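Local coordinates for protein peptidylprolyl Isomerase (Naegleria fowleri, PDB 6B4P) that probably catalyses cis-trans isomerisation of peptide bonds preceding proline, as an FKBP-type peptidyl-prolyl isomerase, at residues A[19-24]-A[98-103]; A[31-36]-A[85-90]; A[48-53]-A[115-120]. All blocks are in the same frame, centred on the assembly; numbering follows the deposited sequence. Where two conformers were deposited one is given.

Contact 1. Residues A[19-24]-A[98-103]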
loop_
_atom_site.group_PDB
_atom_site.type_symbol
_atom_site.label_atom_id
_atom_site.label_comp_id
_atom_site.label_asym_id
_atom_site.label_seq_id
_atom_site.Cartn_x
_atom_site.Cartn_y
_atom_site.Cartn_z
ATOM N N ASP A 19 13.153 -8.902 -5.580
ATOM C CA ASP A 19 14.027 -9.226 -4.456
ATOM C C ASP A 19 13.264 -9.764 -3.253
ATOM O O ASP A 19 13.888 -10.053 -2.226
ATOM C CB ASP A 19 14.863 -7.998 -4.056
ATOM C CG ASP A 19 14.012 -6.820 -3.573
ATOM O OD1 ASP A 19 12.831 -7.001 -3.208
ATOM O OD2 ASP A 19 14.541 -5.688 -3.560
ATOM N N GLN A 20 11.939 -9.879 -3.355
ATOM C CA GLN A 20 11.039 -10.450 -2.357
ATOM C C GLN A 20 10.928 -9.610 -1.090
ATOM O O GLN A 20 10.260 -10.032 -0.136
ATOM C CB GLN A 20 11.444 -11.880 -1.980
ATOM C CG GLN A 20 11.515 -12.831 -3.162
ATOM C CD GLN A 20 11.610 -14.271 -2.728
ATOM O OE1 GLN A 20 10.866 -15.124 -3.208
ATOM N NE2 GLN A 20 12.529 -14.555 -1.810
ATOM N N ARG A 21 11.528 -8.421 -1.062
ATOM C CA ARG A 21 11.515 -7.619 0.157
ATOM C C ARG A 21 10.241 -6.794 0.300
ATOM O O ARG A 21 9.854 -6.461 1.424
ATOM C CB ARG A 21 12.752 -6.725 0.198
ATOM C CG ARG A 21 14.032 -7.528 0.403
ATOM C CD ARG A 21 15.291 -6.698 0.221
ATOM N NE ARG A 21 15.320 -5.533 1.099
ATOM C CZ ARG A 21 15.234 -4.277 0.673
ATOM N NH1 ARG A 21 15.267 -3.276 1.543
ATOM N NH2 ARG A 21 15.119 -4.023 -0.627
ATOM N N LEU A 22 9.586 -6.451 -0.807
ATOM C CA LEU A 22 8.239 -5.891 -0.780
ATOM C C LEU A 22 7.277 -7.071 -0.787
ATOM O O LEU A 22 7.331 -7.906 -1.696
ATOM C CB LEU A 22 7.987 -4.991 -1.992
ATOM C CG LEU A 22 6.571 -4.434 -2.194
ATOM C CD1 LEU A 22 6.282 -3.382 -1.138
ATOM C CD2 LEU A 22 6.411 -3.855 -3.596
ATOM N N LYS A 23 6.418 -7.163 0.224
ATOM C CA LYS A 23 5.641 -8.384 0.393
ATOM C C LYS A 23 4.333 -8.065 1.093
ATOM O O LYS A 23 4.199 -7.019 1.734
ATOM C CB LYS A 23 6.442 -9.416 1.184
ATOM C CG LYS A 23 6.897 -8.890 2.538
ATOM C CD LYS A 23 7.803 -9.859 3.264
ATOM C CE LYS A 23 8.111 -9.306 4.633
ATOM N NZ LYS A 23 8.690 -10.337 5.530
ATOM N N LYS A 24 3.369 -8.980 0.980
ATOM C CA LYS A 24 2.065 -8.769 1.590
ATOM C C LYS A 24 1.503 -10.063 2.167
ATOM O O LYS A 24 1.896 -11.172 1.794
ATOM C CB LYS A 24 1.052 -8.189 0.586
ATOM C CG LYS A 24 0.530 -9.224 -0.399
ATOM C CD LYS A 24 -0.445 -8.614 -1.426
ATOM C CE LYS A 24 -0.964 -9.691 -2.354
ATOM N NZ LYS A 24 -1.922 -9.156 -3.398
ATOM N N SER A 98 12.239 0.835 2.953
ATOM C CA SER A 98 12.443 2.250 2.673
ATOM C C SER A 98 12.776 2.492 1.205
ATOM O O SER A 98 12.355 3.511 0.638
ATOM C CB SER A 98 13.540 2.816 3.581
ATOM O OG SER A 98 14.791 2.207 3.324
ATOM N N ASP A 99 13.477 1.559 0.561
ATOM C CA ASP A 99 13.776 1.771 -0.849
ATOM C C ASP A 99 12.563 1.551 -1.748
ATOM O O ASP A 99 12.678 1.763 -2.965
ATOM C CB ASP A 99 14.958 0.897 -1.302
ATOM C CG ASP A 99 14.771 -0.580 -1.009
ATOM O OD1 ASP A 99 14.151 -0.933 0.007
ATOM O OD2 ASP A 99 15.286 -1.405 -1.796
ATOM N N TYR A 100 11.426 1.134 -1.189
ATOM C CA TYR A 100 10.152 1.126 -1.898
ATOM C C TYR A 100 9.226 2.212 -1.373
ATOM O O TYR A 100 8.052 2.259 -1.757
ATOM C CB TYR A 100 9.470 -0.250 -1.791
ATOM C CG TYR A 100 10.188 -1.356 -2.528
ATOM C CD1 TYR A 100 9.801 -1.733 -3.808
ATOM C CD2 TYR A 100 11.268 -2.015 -1.950
ATOM C CE1 TYR A 100 10.468 -2.744 -4.486
ATOM C CE2 TYR A 100 11.926 -3.021 -2.615
ATOM C CZ TYR A 100 11.528 -3.378 -3.885
ATOM O OH TYR A 100 12.199 -4.383 -4.541
ATOM N N ALA A 101 9.721 3.066 -0.473
ATOM C CA ALA A 101 8.897 4.110 0.125
ATOM C C ALA A 101 9.607 5.451 -0.039
ATOM O O ALA A 101 9.817 5.900 -1.169
ATOM C CB ALA A 101 8.600 3.793 1.595
ATOM N N TYR A 102 10.004 6.091 1.061
ATOM C CA TYR A 102 10.607 7.414 0.983
ATOM C C TYR A 102 12.122 7.387 1.110
ATOM O O TYR A 102 12.747 8.451 1.166
ATOM C CB TYR A 102 9.987 8.340 2.031
ATOM C CG TYR A 102 8.507 8.541 1.793
ATOM C CD1 TYR A 102 7.558 7.879 2.575
ATOM C CD2 TYR A 102 8.051 9.355 0.765
ATOM C CE1 TYR A 102 6.199 8.044 2.349
ATOM C CE2 TYR A 102 6.692 9.530 0.537
ATOM C CZ TYR A 102 5.771 8.869 1.326
ATOM O OH TYR A 102 4.427 9.028 1.097
ATOM N N GLY A 103 12.733 6.205 1.114
ATOM C CA GLY A 103 14.184 6.145 1.075
ATOM C C GLY A 103 14.801 6.788 2.296
ATOM O O GLY A 103 14.336 6.604 3.427
HETATM O O HOH W 1 13.249 -6.208 -6.497
#
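In one of its two deposited conformers, Arg21 meets the carboxylate of Asp99 end-on, one guanidinium nitrogen to each oxygen, while the two side chains cross at about a right angle. NH2 of Arg21 reaches the syn lone pair of Asp99 OD2 at 2.9 Å in a straight bond within the guanidinium plane. The second link, Arg21 NH1 to Asp99 OD1, spans 3.0 Å and is more bent, NH1 meeting OD1 34° out of the carboxylate plane. Arg21 NH2 also makes a weak salt bridge to Asp19 OD2 (3.4 Å), completing a three-residue network. Asp19 closes an Asx turn, its OD1 accepting from Arg21 N and bonding to Ser17 OG. Asp19 and Tyr100 point tip to tip with carboxylate and ring planes 74° apart, and Asp19 OD2 lies 2.9 Å from Tyr100 OH. A water bridges that hydroxyl to Asp19 N. Leu22, with CG anti to the backbone N (chi1 174°), covers one ring face; its CB stands over the centre of the Tyr100 ring, 4.1 Å from the centroid, as a CH-pi contact. Segment 98-103 belongs to the loop that in FKBPs helps line the prolyl pocket. Beneath this polar surface, Leu22 and Tyr100 pack on Leu81 of helix 77-84, and Leu22 also touches Ile96 of strand 91-96.

Contact 2. Residues A[31-36]-A[85-90]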
loop_
_atom_site.group_PDB
_atom_site.type_symbol
_atom_site.label_atom_id
_atom_site.label_comp_id
_atom_site.label_asym_id
_atom_site.label_seq_id
_atom_site.Cartn_x
_atom_site.Cartn_y
_atom_site.Cartn_z
ATOM N N SER A 31 -13.434 -9.388 -3.750
ATOM C CA SER A 31 -14.778 -9.742 -4.193
ATOM C C SER A 31 -14.781 -10.442 -5.549
ATOM O O SER A 31 -15.757 -11.120 -5.889
ATOM C CB SER A 31 -15.651 -8.494 -4.250
ATOM O OG SER A 31 -15.072 -7.513 -5.097
ATOM N N SER A 32 -13.708 -10.290 -6.326
ATOM C CA SER A 32 -13.552 -10.965 -7.603
ATOM C C SER A 32 -12.062 -11.192 -7.830
ATOM O O SER A 32 -11.229 -10.839 -6.991
ATOM C CB SER A 32 -14.151 -10.145 -8.748
ATOM O OG SER A 32 -13.264 -9.085 -9.072
ATOM N N ASP A 33 -11.730 -11.791 -8.972
ATOM C CA ASP A 33 -10.339 -11.981 -9.374
ATOM C C ASP A 33 -9.804 -10.842 -10.231
ATOM O O ASP A 33 -8.670 -10.927 -10.720
ATOM C CB ASP A 33 -10.189 -13.303 -10.125
ATOM C CG ASP A 33 -10.434 -14.502 -9.238
ATOM O OD1 ASP A 33 -10.075 -14.436 -8.041
ATOM O OD2 ASP A 33 -10.982 -15.509 -9.736
ATOM N N GLU A 34 -10.589 -9.785 -10.425
ATOM C CA GLU A 34 -10.161 -8.672 -11.263
ATOM C C GLU A 34 -9.052 -7.883 -10.583
ATOM O O GLU A 34 -9.129 -7.584 -9.391
ATOM C CB GLU A 34 -11.341 -7.743 -11.547
ATOM C CG GLU A 34 -12.496 -8.377 -12.323
ATOM C CD GLU A 34 -13.804 -7.613 -12.154
ATOM O OE1 GLU A 34 -14.376 -7.166 -13.172
ATOM O OE2 GLU A 34 -14.268 -7.457 -11.004
ATOM N N GLN A 35 -8.025 -7.525 -11.353
ATOM C CA GLN A 35 -6.978 -6.643 -10.861
ATOM C C GLN A 35 -6.944 -5.368 -11.701
ATOM O O GLN A 35 -7.313 -5.392 -12.880
ATOM C CB GLN A 35 -5.614 -7.343 -10.898
ATOM C CG GLN A 35 -5.562 -8.558 -9.973
ATOM C CD GLN A 35 -4.212 -9.241 -9.947
ATOM O OE1 GLN A 35 -4.130 -10.466 -9.907
ATOM N NE2 GLN A 35 -3.147 -8.454 -9.951
ATOM N N PRO A 36 -6.538 -4.239 -11.122
ATOM C CA PRO A 36 -6.645 -2.954 -11.834
ATOM C C PRO A 36 -5.534 -2.801 -12.854
ATOM O O PRO A 36 -4.362 -3.076 -12.557
ATOM C CB PRO A 36 -6.514 -1.917 -10.709
ATOM C CG PRO A 36 -5.639 -2.602 -9.693
ATOM C CD PRO A 36 -6.004 -4.077 -9.755
ATOM N N SER A 85 -0.925 -5.657 -7.509
ATOM C CA SER A 85 -1.041 -7.069 -7.158
ATOM C C SER A 85 -2.385 -7.428 -6.550
ATOM O O SER A 85 -2.660 -8.620 -6.359
ATOM C CB SER A 85 0.062 -7.474 -6.174
ATOM O OG SER A 85 -0.268 -7.126 -4.833
ATOM N N MET A 86 -3.223 -6.444 -6.243
ATOM C CA MET A 86 -4.438 -6.679 -5.477
ATOM C C MET A 86 -5.634 -6.931 -6.381
ATOM O O MET A 86 -5.738 -6.389 -7.482
ATOM C CB MET A 86 -4.729 -5.490 -4.566
ATOM C CG MET A 86 -3.672 -5.301 -3.477
ATOM S SD MET A 86 -4.000 -3.856 -2.468
ATOM C CE MET A 86 -5.414 -4.398 -1.499
ATOM N N LYS A 87 -6.539 -7.768 -5.895
ATOM C CA LYS A 87 -7.831 -7.961 -6.531
ATOM C C LYS A 87 -8.838 -6.946 -6.000
ATOM O O LYS A 87 -8.681 -6.384 -4.913
ATOM C CB LYS A 87 -8.334 -9.381 -6.289
ATOM C CG LYS A 87 -7.433 -10.457 -6.887
ATOM C CD LYS A 87 -7.911 -11.840 -6.492
ATOM C CE LYS A 87 -6.992 -12.937 -7.016
ATOM N NZ LYS A 87 -7.522 -14.291 -6.673
ATOM N N LYS A 88 -9.885 -6.711 -6.791
ATOM C CA LYS A 88 -10.946 -5.805 -6.368
ATOM C C LYS A 88 -11.484 -6.228 -5.006
ATOM O O LYS A 88 -11.825 -7.395 -4.799
ATOM C CB LYS A 88 -12.067 -5.794 -7.403
ATOM C CG LYS A 88 -13.121 -4.730 -7.160
ATOM C CD LYS A 88 -14.158 -4.696 -8.287
ATOM C CE LYS A 88 -13.494 -4.263 -9.588
ATOM N NZ LYS A 88 -14.490 -4.085 -10.692
ATOM N N GLY A 89 -11.546 -5.278 -4.071
ATOM C CA GLY A 89 -12.045 -5.569 -2.734
ATOM C C GLY A 89 -11.050 -6.202 -1.778
ATOM O O GLY A 89 -11.364 -6.345 -0.583
ATOM N N GLU A 90 -9.863 -6.580 -2.247
ATOM C CA GLU A 90 -8.876 -7.214 -1.383
ATOM C C GLU A 90 -8.437 -6.267 -0.276
ATOM O O GLU A 90 -8.294 -5.062 -0.488
ATOM C CB GLU A 90 -7.678 -7.652 -2.228
ATOM C CG GLU A 90 -6.519 -8.269 -1.451
ATOM C CD GLU A 90 -5.428 -8.730 -2.388
ATOM O OE1 GLU A 90 -5.766 -9.338 -3.430
ATOM O OE2 GLU A 90 -4.243 -8.463 -2.084
HETATM O O HOH W 2 -13.565 -3.770 -13.216
#
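Glu34 O is approached by two neighbouring groups of segment 85-90: Lys88 N donates a hydrogen bond to it at 2.8 Å, and Lys87 CA makes a CA-H...O contact with the same oxygen at 3.2 Å. Two residues of the opposing loop thus hold one carbonyl. At the other end of segment 31-36, Ser31 N donates a more bent bond to Lys88 O (2.8 Å), so Lys88 is tied to that segment through both its amide and its carbonyl. Lys88 occupies a type II turn from Lys87 to Glu90, in which Gly89 takes a positive phi of 82° and presents its CA to Ser31 N. The two lysines run beside acidic partners that point the same way. Lys87, extended beyond CG, lays its CB and CD against Ser32 O and ends with NZ 2.9 Å from Asp33 OD1, a salt bridge that enters 41° out of the carboxylate plane. Lys88 bends at chi3 (-65°), and its bridge from NZ to Glu34 OE2 is weak at 3.4 Å; a water also accepts from this ammonium. Ser32 OG steadies Glu34 by donating to OE2 (2.7 Å) while accepting from Glu34 N in an ST turn. Gln35 CG rests on Met86 O at 3.3 Å, with Pro36 CD against the same oxygen, which is buried without a polar partner; Gln35 NE2 instead bonds to Lys84 O, at the end of helix 77-84. Strand 117-126 backs the two loops, Pro36 and Met86 packing on Leu123 and Lys88 lying on Trp126 as a cation-pi pair.

Contact 3. Residues A[48-53]-A[115-120]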
loop_
_atom_site.group_PDB
_atom_site.type_symbol
_atom_site.label_atom_id
_atom_site.label_comp_id
_atom_site.label_asym_id
_atom_site.label_seq_id
_atom_site.Cartn_x
_atom_site.Cartn_y
_atom_site.Cartn_z
ATOM N N GLY A 48 -1.258 3.291 7.850
ATOM C CA GLY A 48 0.193 3.200 7.832
ATOM C C GLY A 48 0.755 3.212 9.241
ATOM O O GLY A 48 0.372 4.047 10.068
ATOM N N THR A 49 1.690 2.292 9.491
ATOM C CA THR A 49 2.393 2.187 10.765
ATOM C C THR A 49 3.884 2.024 10.521
ATOM O O THR A 49 4.308 1.533 9.476
ATOM C CB THR A 49 1.894 1.000 11.600
ATOM O OG1 THR A 49 2.102 -0.217 10.876
ATOM C CG2 THR A 49 0.419 1.128 11.888
ATOM N N LEU A 50 4.681 2.439 11.498
ATOM C CA LEU A 50 6.095 2.107 11.488
ATOM C C LEU A 50 6.274 0.653 11.932
ATOM O O LEU A 50 5.321 -0.011 12.348
ATOM C CB LEU A 50 6.866 3.068 12.391
ATOM C CG LEU A 50 6.666 4.560 12.086
ATOM C CD1 LEU A 50 7.493 5.418 13.051
ATOM C CD2 LEU A 50 7.011 4.892 10.628
ATOM N N THR A 51 7.507 0.137 11.833
ATOM C CA THR A 51 7.716 -1.261 12.220
ATOM C C THR A 51 7.626 -1.475 13.725
ATOM O O THR A 51 7.677 -2.626 14.181
ATOM C CB THR A 51 9.064 -1.773 11.708
ATOM O OG1 THR A 51 10.085 -0.826 12.034
ATOM C CG2 THR A 51 9.010 -1.932 10.208
ATOM N N SER A 52 7.494 -0.403 14.497
ATOM C CA SER A 52 7.131 -0.495 15.902
ATOM C C SER A 52 5.653 -0.785 16.107
ATOM O O SER A 52 5.249 -1.089 17.236
ATOM C CB SER A 52 7.478 0.812 16.603
ATOM O OG SER A 52 6.793 1.879 15.966
ATOM N N GLY A 53 4.843 -0.680 15.052
ATOM C CA GLY A 53 3.405 -0.700 15.181
ATOM C C GLY A 53 2.777 0.656 15.427
ATOM O O GLY A 53 1.545 0.745 15.495
ATOM N N SER A 115 12.693 4.890 6.844
ATOM C CA SER A 115 11.679 4.072 7.502
ATOM C C SER A 115 11.136 2.963 6.606
ATOM O O SER A 115 10.621 3.238 5.515
ATOM C CB SER A 115 10.499 4.934 7.939
ATOM O OG SER A 115 10.826 5.755 9.033
ATOM N N THR A 116 11.178 1.730 7.105
ATOM C CA THR A 116 10.277 0.691 6.618
ATOM C C THR A 116 8.854 1.061 7.012
ATOM O O THR A 116 8.606 1.483 8.142
ATOM C CB THR A 116 10.657 -0.668 7.220
ATOM O OG1 THR A 116 11.998 -1.007 6.850
ATOM C CG2 THR A 116 9.707 -1.771 6.730
ATOM N N LEU A 117 7.910 0.937 6.081
ATOM C CA LEU A 117 6.529 1.309 6.350
ATOM C C LEU A 117 5.650 0.080 6.242
ATOM O O LEU A 117 5.792 -0.705 5.298
ATOM C CB LEU A 117 6.014 2.371 5.365
ATOM C CG LEU A 117 6.858 3.637 5.265
ATOM C CD1 LEU A 117 6.241 4.571 4.251
ATOM C CD2 LEU A 117 6.990 4.320 6.625
ATOM N N MET A 118 4.731 -0.077 7.195
ATOM C CA MET A 118 3.722 -1.127 7.135
ATOM C C MET A 118 2.382 -0.513 6.749
ATOM O O MET A 118 1.987 0.518 7.305
ATOM C CB MET A 118 3.592 -1.832 8.480
ATOM C CG MET A 118 4.915 -2.246 9.106
ATOM S SD MET A 118 5.892 -3.393 8.094
ATOM C CE MET A 118 4.804 -4.803 7.979
ATOM N N PHE A 119 1.669 -1.143 5.815
ATOM C CA PHE A 119 0.372 -0.617 5.405
ATOM C C PHE A 119 -0.658 -1.729 5.354
ATOM O O PHE A 119 -0.418 -2.769 4.732
ATOM C CB PHE A 119 0.408 0.052 4.019
ATOM C CG PHE A 119 1.049 1.411 3.995
ATOM C CD1 PHE A 119 0.317 2.543 4.282
ATOM C CD2 PHE A 119 2.377 1.552 3.638
ATOM C CE1 PHE A 119 0.901 3.809 4.230
ATOM C CE2 PHE A 119 2.967 2.802 3.598
ATOM C CZ PHE A 119 2.231 3.925 3.885
ATOM N N GLU A 120 -1.816 -1.487 5.963
ATOM C CA GLU A 120 -3.037 -2.196 5.598
ATOM C C GLU A 120 -3.665 -1.395 4.469
ATOM O O GLU A 120 -3.855 -0.190 4.624
ATOM C CB GLU A 120 -4.025 -2.288 6.761
ATOM C CG GLU A 120 -3.597 -3.181 7.910
ATOM C CD GLU A 120 -4.780 -3.662 8.728
ATOM O OE1 GLU A 120 -5.866 -3.049 8.632
ATOM O OE2 GLU A 120 -4.625 -4.663 9.458
HETATM O O HOH W 3 -0.454 -0.780 9.259
HETATM O O HOH W 4 9.680 1.955 10.521
#
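Thr49 chi1 of 60° sets OG1 between the backbone N and the carbonyl carbon, 3.3 Å from Met118 CB, and Met118 chi1 of -48° puts CG beside its own N, near Thr49 O. Beneath these side chains the backbones form a hydrogen-bonded pair, Thr49 N to Met118 O at 2.8 Å and Met118 N to Thr49 O at 2.8 Å, both nearly straight. In the adjoining non-hydrogen-bonded pair, Phe119 CD1 lies 3.6 Å from Gly48 CA, and a CB on residue 48 would run into CE1 of the ring. Strands 48-50 and 117-120 run antiparallel, their axes 150° apart, within the curled sheet that in the FKBP fold wraps round a helix. Phe119 turns to that side, where it meets Trp79 of helix 77-84 edge-to-face; Met118, on the other face, touches Tyr93 and Glu95. Leu50 CD2 touches Leu117 CD2 at 4.0 Å. A type I turn begins at Leu50, and there the backbones part: a water accepts from Thr51 N (3.1 Å) and donates to Thr116 O (2.7 Å). Thr51 and Thr116 cross at about a right angle, their CG2 methyls 3.6 Å apart, with Met118 SD nearby.

Overall arrangement
Contacts 1 and 3 are partly buried, each with apolar residues turned inward, whereas contact 2 is a surface contact of two irregular loops. Their chemistry follows: contact 3 is sheet pairing with methyls alongside, contact 1 sets a charged network at the edge of an aromatic ring whose face is covered by a leucine, and contact 2 uses single backbone bonds and lysine–carboxylate pairs. Contacts 1 and 3 reach the same sheet and touch where Ala101 and Tyr102 pack on Leu117. Contact 1 meets contact 2 through Lys24, whose NZ forms a salt bridge with Glu90. Contacts 2 and 3 lie on opposite sides of the chain's centre, their nearest atoms about 7 Å apart, though strand 117-126 serves both.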